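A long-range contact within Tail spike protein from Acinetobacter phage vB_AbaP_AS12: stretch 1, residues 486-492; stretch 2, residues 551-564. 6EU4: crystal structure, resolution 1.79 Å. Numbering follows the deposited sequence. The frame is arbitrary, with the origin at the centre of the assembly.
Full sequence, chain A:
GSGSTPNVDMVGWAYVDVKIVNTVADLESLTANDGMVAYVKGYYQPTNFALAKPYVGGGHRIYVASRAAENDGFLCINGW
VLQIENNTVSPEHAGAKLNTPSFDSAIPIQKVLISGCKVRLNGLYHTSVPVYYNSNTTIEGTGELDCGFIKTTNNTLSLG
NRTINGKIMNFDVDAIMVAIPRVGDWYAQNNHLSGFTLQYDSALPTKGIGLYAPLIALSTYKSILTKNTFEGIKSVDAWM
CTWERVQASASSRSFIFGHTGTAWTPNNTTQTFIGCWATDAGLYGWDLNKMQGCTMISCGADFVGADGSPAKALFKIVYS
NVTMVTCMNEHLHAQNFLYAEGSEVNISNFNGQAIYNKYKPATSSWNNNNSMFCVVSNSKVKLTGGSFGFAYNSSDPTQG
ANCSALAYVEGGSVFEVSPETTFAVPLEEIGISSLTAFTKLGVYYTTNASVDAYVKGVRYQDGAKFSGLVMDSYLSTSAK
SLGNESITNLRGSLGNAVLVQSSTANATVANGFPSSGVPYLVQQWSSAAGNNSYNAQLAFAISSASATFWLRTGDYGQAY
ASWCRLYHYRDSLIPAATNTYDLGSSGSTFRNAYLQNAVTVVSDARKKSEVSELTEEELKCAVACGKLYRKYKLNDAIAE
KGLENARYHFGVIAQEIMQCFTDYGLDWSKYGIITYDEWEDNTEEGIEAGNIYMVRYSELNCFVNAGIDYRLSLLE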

ATOM      1  N   SER A 486      43.726   1.740 -14.203  1.00 22.52           N
ATOM      2  CA  SER A 486      44.355   0.566 -14.776  1.00 22.52           C
ATOM      3  C   SER A 486      43.334  -0.546 -14.979  1.00 21.11           C
ATOM      4  O   SER A 486      42.614  -0.917 -14.051  1.00 21.97           O
ATOM      5  CB  SER A 486      45.484   0.060 -13.881  1.00 25.95           C
ATOM      6  OG  SER A 486      45.897  -1.224 -14.308  1.00 24.94           O
ATOM      7  N   ILE A 487      43.303  -1.102 -16.192  1.00 20.67           N
ATOM      8  CA  ILE A 487      42.448  -2.257 -16.446  1.00 18.59           C
ATOM      9  C   ILE A 487      43.057  -3.542 -15.915  1.00 18.30           C
ATOM     10  O   ILE A 487      42.403  -4.587 -15.947  1.00 20.62           O
ATOM     11  CB  ILE A 487      42.144  -2.388 -17.953  1.00 19.33           C
ATOM     12  CG1 ILE A 487      43.429  -2.537 -18.765  1.00 20.14           C
ATOM     13  CG2 ILE A 487      41.340  -1.203 -18.429  1.00 20.88           C
ATOM     14  CD1 ILE A 487      43.162  -3.047 -20.206  1.00 21.22           C
ATOM     15  N   THR A 488      44.280  -3.490 -15.394  1.00 20.57           N
ATOM     16  CA  THR A 488      44.861  -4.624 -14.697  1.00 20.71           C
ATOM     17  C   THR A 488      44.306  -4.780 -13.290  1.00 21.56           C
ATOM     18  O   THR A 488      44.297  -5.898 -12.761  1.00 22.19           O
ATOM     19  CB  THR A 488      46.375  -4.451 -14.678  1.00 25.19           C
ATOM     20  OG1 THR A 488      46.836  -4.437 -16.032  1.00 23.82           O
ATOM     21  CG2 THR A 488      47.074  -5.574 -13.907  1.00 26.18           C
ATOM     22  N   ASN A 489      43.801  -3.705 -12.693  1.00 21.05           N
ATOM     23  CA  ASN A 489      43.370  -3.706 -11.298  1.00 22.59           C
ATOM     24  C   ASN A 489      41.858  -3.550 -11.161  1.00 22.31           C
ATOM     25  O   ASN A 489      41.373  -2.875 -10.247  1.00 21.95           O
ATOM     26  CB  ASN A 489      44.097  -2.609 -10.519  1.00 26.05           C
ATOM     27  CG  ASN A 489      45.605  -2.731 -10.614  1.00 31.53           C
ATOM     28  OD1 ASN A 489      46.141  -3.829 -10.751  1.00 30.98           O
ATOM     29  ND2 ASN A 489      46.303  -1.591 -10.536  1.00 35.74           N
ATOM     30  N   LEU A 490      41.094  -4.197 -12.049  1.00 19.32           N
ATOM     31  CA  LEU A 490      39.635  -4.209 -11.993  1.00 18.27           C
ATOM     32  C   LEU A 490      39.087  -5.585 -11.633  1.00 18.98           C
ATOM     33  O   LEU A 490      37.900  -5.861 -11.861  1.00 18.57           O
ATOM     34  CB  LEU A 490      39.042  -3.747 -13.330  1.00 18.60           C
ATOM     35  CG  LEU A 490      39.434  -2.349 -13.798  1.00 20.93           C
ATOM     36  CD1 LEU A 490      38.857  -2.055 -15.190  1.00 22.72           C
ATOM     37  CD2 LEU A 490      38.953  -1.298 -12.804  1.00 23.05           C
ATOM     38  N   ARG A 491      39.930  -6.455 -11.068  1.00 17.71           N
ATOM     39  CA  ARG A 491      39.516  -7.808 -10.722  1.00 18.70           C
ATOM     40  C   ARG A 491      38.703  -7.860  -9.436  1.00 17.30           C
ATOM     41  O   ARG A 491      37.919  -8.797  -9.235  1.00 17.08           O
ATOM     42  CB  ARG A 491      40.759  -8.688 -10.594  1.00 19.92           C
ATOM     43  CG  ARG A 491      41.585  -8.661 -11.889  1.00 20.06           C
ATOM     44  CD  ARG A 491      42.885  -9.367 -11.731  1.00 18.53           C
ATOM     45  NE  ARG A 491      42.739 -10.814 -11.746  1.00 18.24           N
ATOM     46  CZ  ARG A 491      43.777 -11.639 -11.679  1.00 18.94           C
ATOM     47  NH1 ARG A 491      44.998 -11.136 -11.586  1.00 20.65           N
ATOM     48  NH2 ARG A 491      43.606 -12.957 -11.706  1.00 17.71           N
ATOM     49  N   GLY A 492      38.893  -6.886  -8.553  1.00 19.81           N
ATOM     50  CA  GLY A 492      38.122  -6.812  -7.320  1.00 21.27           C
ATOM     51  C   GLY A 492      36.793  -6.089  -7.459  1.00 20.74           C
ATOM     52  O   GLY A 492      35.840  -6.391  -6.733  1.00 23.84           O
ATOM     53  N   LEU A 551      44.256 -10.683 -26.397  1.00 15.07           N
ATOM     54  CA  LEU A 551      43.715 -11.510 -25.329  1.00 16.24           C
ATOM     55  C   LEU A 551      44.733 -11.671 -24.208  1.00 15.87           C
ATOM     56  O   LEU A 551      45.929 -11.811 -24.462  1.00 16.12           O
ATOM     57  CB  LEU A 551      43.335 -12.898 -25.842  1.00 14.24           C
ATOM     58  CG  LEU A 551      42.212 -12.958 -26.884  1.00 15.61           C
ATOM     59  CD1 LEU A 551      42.011 -14.390 -27.360  1.00 16.34           C
ATOM     60  CD2 LEU A 551      40.902 -12.434 -26.331  1.00 15.85           C
ATOM     61  N   ARG A 552      44.251 -11.701 -22.969  1.00 15.55           N
ATOM     62  CA  ARG A 552      45.087 -12.160 -21.864  1.00 13.60           C
ATOM     63  C   ARG A 552      44.205 -12.792 -20.794  1.00 14.88           C
ATOM     64  O   ARG A 552      42.994 -12.604 -20.774  1.00 14.86           O
ATOM     65  CB  ARG A 552      45.928 -11.031 -21.267  1.00 13.86           C
ATOM     66  CG  ARG A 552      45.131  -9.935 -20.515  1.00 16.17           C
ATOM     67  CD  ARG A 552      46.077  -9.016 -19.738  1.00 17.47           C
ATOM     68  NE  ARG A 552      45.341  -7.926 -19.114  1.00 18.21           N
ATOM     69  CZ  ARG A 552      45.896  -6.940 -18.415  1.00 18.38           C
ATOM     70  NH1 ARG A 552      47.211  -6.888 -18.211  1.00 19.85           N
ATOM     71  NH2 ARG A 552      45.123  -5.993 -17.914  1.00 18.33           N
ATOM     72  N   THR A 553      44.834 -13.579 -19.921  1.00 15.53           N
ATOM     73  CA  THR A 553      44.141 -14.253 -18.834  1.00 15.18           C
ATOM     74  C   THR A 553      44.861 -13.995 -17.527  1.00 15.08           C
ATOM     75  O   THR A 553      46.064 -13.729 -17.495  1.00 15.58           O
ATOM     76  CB  THR A 553      44.065 -15.767 -19.055  1.00 15.38           C
ATOM     77  OG1 THR A 553      45.377 -16.278 -19.257  1.00 17.30           O
ATOM     78  CG2 THR A 553      43.192 -16.100 -20.256  1.00 16.66           C
ATOM     79  N   GLY A 554      44.099 -14.127 -16.448  1.00 15.81           N
ATOM     80  CA  GLY A 554      44.636 -14.072 -15.101  1.00 16.77           C
ATOM     81  C   GLY A 554      44.135 -15.237 -14.279  1.00 15.86           C
ATOM     82  O   GLY A 554      42.928 -15.409 -14.091  1.00 15.80           O
ATOM     83  N   ASP A 555      45.061 -16.066 -13.809  1.00 15.88           N
ATOM     84  CA  ASP A 555      44.711 -17.206 -12.986  1.00 16.13           C
ATOM     85  C   ASP A 555      44.331 -16.730 -11.587  1.00 17.63           C
ATOM     86  O   ASP A 555      44.758 -15.668 -11.130  1.00 17.27           O
ATOM     87  CB  ASP A 555      45.895 -18.176 -12.950  1.00 16.82           C
ATOM     88  CG  ASP A 555      45.535 -19.592 -12.485  1.00 20.25           C
ATOM     89  OD1 ASP A 555      44.346 -19.901 -12.222  1.00 19.70           O
ATOM     90  OD2 ASP A 555      46.493 -20.413 -12.382  1.00 21.23           O
ATOM     91  N   TYR A 556      43.494 -17.519 -10.927  1.00 17.60           N
ATOM     92  CA  TYR A 556      43.083 -17.245  -9.559  1.00 18.09           C
ATOM     93  C   TYR A 556      44.310 -17.148  -8.657  1.00 17.97           C
ATOM     94  O   TYR A 556      45.086 -18.104  -8.550  1.00 18.74           O
ATOM     95  CB  TYR A 556      42.156 -18.366  -9.105  1.00 19.06           C
ATOM     96  CG  TYR A 556      41.447 -18.154  -7.795  1.00 20.06           C
ATOM     97  CD1 TYR A 556      42.052 -18.491  -6.587  1.00 23.62           C
ATOM     98  CD2 TYR A 556      40.161 -17.649  -7.769  1.00 21.50           C
ATOM     99  CE1 TYR A 556      41.388 -18.315  -5.383  1.00 23.50           C
ATOM    100  CE2 TYR A 556      39.482 -17.472  -6.565  1.00 23.69           C
ATOM    101  CZ  TYR A 556      40.106 -17.816  -5.383  1.00 24.94           C
ATOM    102  OH  TYR A 556      39.454 -17.637  -4.181  1.00 29.56           O
ATOM    103  N   GLY A 557      44.494 -15.990  -8.020  1.00 20.73           N
ATOM    104  CA  GLY A 557      45.637 -15.773  -7.153  1.00 23.52           C
ATOM    105  C   GLY A 557      46.940 -15.467  -7.861  1.00 24.00           C
ATOM    106  O   GLY A 557      47.993 -15.439  -7.212  1.00 24.19           O
ATOM    107  N   GLN A 558      46.908 -15.231  -9.162  1.00 19.98           N
ATOM    108  CA  GLN A 558      48.099 -14.905  -9.932  1.00 21.12           C
ATOM    109  C   GLN A 558      47.893 -13.591 -10.667  1.00 19.72           C
ATOM    110  O   GLN A 558      46.768 -13.202 -10.983  1.00 19.97           O
ATOM    111  CB  GLN A 558      48.428 -15.996 -10.966  1.00 18.83           C
ATOM    112  CG  GLN A 558      48.626 -17.374 -10.390  1.00 21.11           C
ATOM    113  CD  GLN A 558      49.945 -17.524  -9.616  1.00 29.95           C
ATOM    114  OE1 GLN A 558      50.852 -16.698  -9.721  1.00 30.12           O
ATOM    115  NE2 GLN A 558      50.043 -18.592  -8.843  1.00 34.46           N
ATOM    116  N   ALA A 559      49.008 -12.935 -10.985  1.00 20.75           N
ATOM    117  CA  ALA A 559      48.960 -11.757 -11.838  1.00 22.63           C
ATOM    118  C   ALA A 559      48.553 -12.146 -13.260  1.00 20.62           C
ATOM    119  O   ALA A 559      48.701 -13.298 -13.688  1.00 19.29           O
ATOM    120  CB  ALA A 559      50.316 -11.058 -11.863  1.00 25.64           C
ATOM    121  N   TYR A 560      48.054 -11.158 -14.005  1.00 20.16           N
ATOM    122  CA  TYR A 560      47.728 -11.369 -15.408  1.00 17.95           C
ATOM    123  C   TYR A 560      48.942 -11.876 -16.173  1.00 19.03           C
ATOM    124  O   TYR A 560      50.081 -11.433 -15.960  1.00 20.28           O
ATOM    125  CB  TYR A 560      47.245 -10.075 -16.056  1.00 17.31           C
ATOM    126  CG  TYR A 560      45.752  -9.788 -15.951  1.00 17.04           C
ATOM    127  CD1 TYR A 560      44.828 -10.518 -16.690  1.00 17.38           C
ATOM    128  CD2 TYR A 560      45.279  -8.771 -15.135  1.00 18.86           C
ATOM    129  CE1 TYR A 560      43.459 -10.231 -16.622  1.00 17.55           C
ATOM    130  CE2 TYR A 560      43.915  -8.478 -15.059  1.00 19.23           C
ATOM    131  CZ  TYR A 560      43.015  -9.207 -15.793  1.00 17.07           C
ATOM    132  OH  TYR A 560      41.672  -8.915 -15.694  1.00 18.26           O
ATOM    133  N   ALA A 561      48.684 -12.801 -17.084  1.00 20.21           N
ATOM    134  CA  ALA A 561      49.671 -13.225 -18.059  1.00 20.95           C
ATOM    135  C   ALA A 561      49.828 -12.163 -19.151  1.00 20.66           C
ATOM    136  O   ALA A 561      49.030 -11.224 -19.269  1.00 19.89           O
ATOM    137  CB  ALA A 561      49.263 -14.556 -18.671  1.00 19.68           C
ATOM    138  N   SER A 562      50.889 -12.317 -19.949  1.00 19.42           N
ATOM    139  CA  SER A 562      51.192 -11.355 -21.007  1.00 19.65           C
ATOM    140  C   SER A 562      50.061 -11.262 -22.029  1.00 18.58           C
ATOM    141  O   SER A 562      49.365 -12.239 -22.323  1.00 18.59           O
ATOM    142  CB  SER A 562      52.486 -11.742 -21.724  1.00 21.75           C
ATOM    143  OG  SER A 562      53.574 -11.809 -20.816  1.00 23.76           O
ATOM    144  N   TRP A 563      49.897 -10.067 -22.592  1.00 19.01           N
ATOM    145  CA  TRP A 563      48.942  -9.867 -23.677  1.00 18.29           C
ATOM    146  C   TRP A 563      49.366 -10.629 -24.935  1.00 19.36           C
ATOM    147  O   TRP A 563      50.555 -10.710 -25.263  1.00 20.66           O
ATOM    148  CB  TRP A 563      48.842  -8.387 -24.021  1.00 20.10           C
ATOM    149  CG  TRP A 563      48.009  -7.538 -23.122  1.00 19.91           C
ATOM    150  CD1 TRP A 563      48.460  -6.614 -22.219  1.00 22.68           C
ATOM    151  CD2 TRP A 563      46.582  -7.484 -23.071  1.00 19.41           C
ATOM    152  NE1 TRP A 563      47.403  -5.997 -21.611  1.00 20.60           N
ATOM    153  CE2 TRP A 563      46.237  -6.508 -22.111  1.00 17.83           C
ATOM    154  CE3 TRP A 563      45.566  -8.165 -23.736  1.00 17.34           C
ATOM    155  CZ2 TRP A 563      44.918  -6.194 -21.806  1.00 18.01           C
ATOM    156  CZ3 TRP A 563      44.249  -7.856 -23.437  1.00 17.99           C
ATOM    157  CH2 TRP A 563      43.939  -6.870 -22.465  1.00 17.31           C
ATOM    158  N   CYS A 564      48.365 -11.121 -25.672  1.00 16.20           N
ATOM    159  CA  CYS A 564      48.549 -11.919 -26.881  1.00 18.26           C
ATOM    160  C   CYS A 564      47.827 -11.255 -28.047  1.00 17.90           C
ATOM    161  O   CYS A 564      46.592 -11.171 -28.052  1.00 17.57           O
ATOM    162  CB  CYS A 564      48.014 -13.337 -26.681  1.00 17.51           C
ATOM    163  SG  CYS A 564      48.890 -14.244 -25.380  1.00 19.19           S
TER
HETATM  164  O   HOH W   1      41.148  -6.486 -14.442  1.00 18.57           O
HETATM  165  O   HOH W   2      49.290  -4.990 -16.821  1.00 34.37           O

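The backbones do not pair directly. Residues 486-492 form no regular helix or strand, and their closest CA-to-CA approach to the second stretch, Thr488 CA to Tyr560 CA, is 7.4 Å; at Arg491 CA to Gly554 CA the gap is 9.2 Å. Side chains and water must therefore bridge the space, and the contact is modest, burying 367 Å² summed over both sides. In the second stretch, strand 551-554 leads into a type II turn from Asp555 to Gln558, closed by Gln558 N to Asp555 O at 2.9 Å. Gly557 takes the positive phi (78°) that favours glycine.

That turn supplies the acceptors for Arg491, whose CA-to-CB bond points toward it. Arg491 NH1 donates to Gln558 O at 2.8 Å (157°), and Arg491 NH2 donates to Asp555 O at 3.0 Å (136°), with a weak bond to Gln558 O at 3.3 Å. Both carbonyl oxygens lie near the guanidinium plane, where its N-H bonds are directed. The same cation lies over the Tyr560 ring: Arg491 CZ is 4.8 Å from the centroid and 14° off the normal, a cation-pi geometry. Close packing extends to Gly554, where an ideal CB would stand 2.8 Å from Arg491 NH2, a clash.

A second arginine reaches the other way. Arg552 NH2 donates to Thr488 OG1 at 3.0 Å (154°), again in the guanidinium plane. Water 2 reinforces this pairing, accepting from Arg552 NH1 at 3.1 Å and lying 2.6 Å from Thr488 OG1.

Tyr560 also presents its ring edge to Thr488, with CE2 3.5 Å from Thr488 O. Water 1 accepts from Tyr560 OH at 2.8 Å and donates to Ile487 O at 2.7 Å, linking the stretches through solvent. The apolar contribution is small: Ile487 CD1 meets the edge of the Trp563 ring at CZ2, 3.9 Å away.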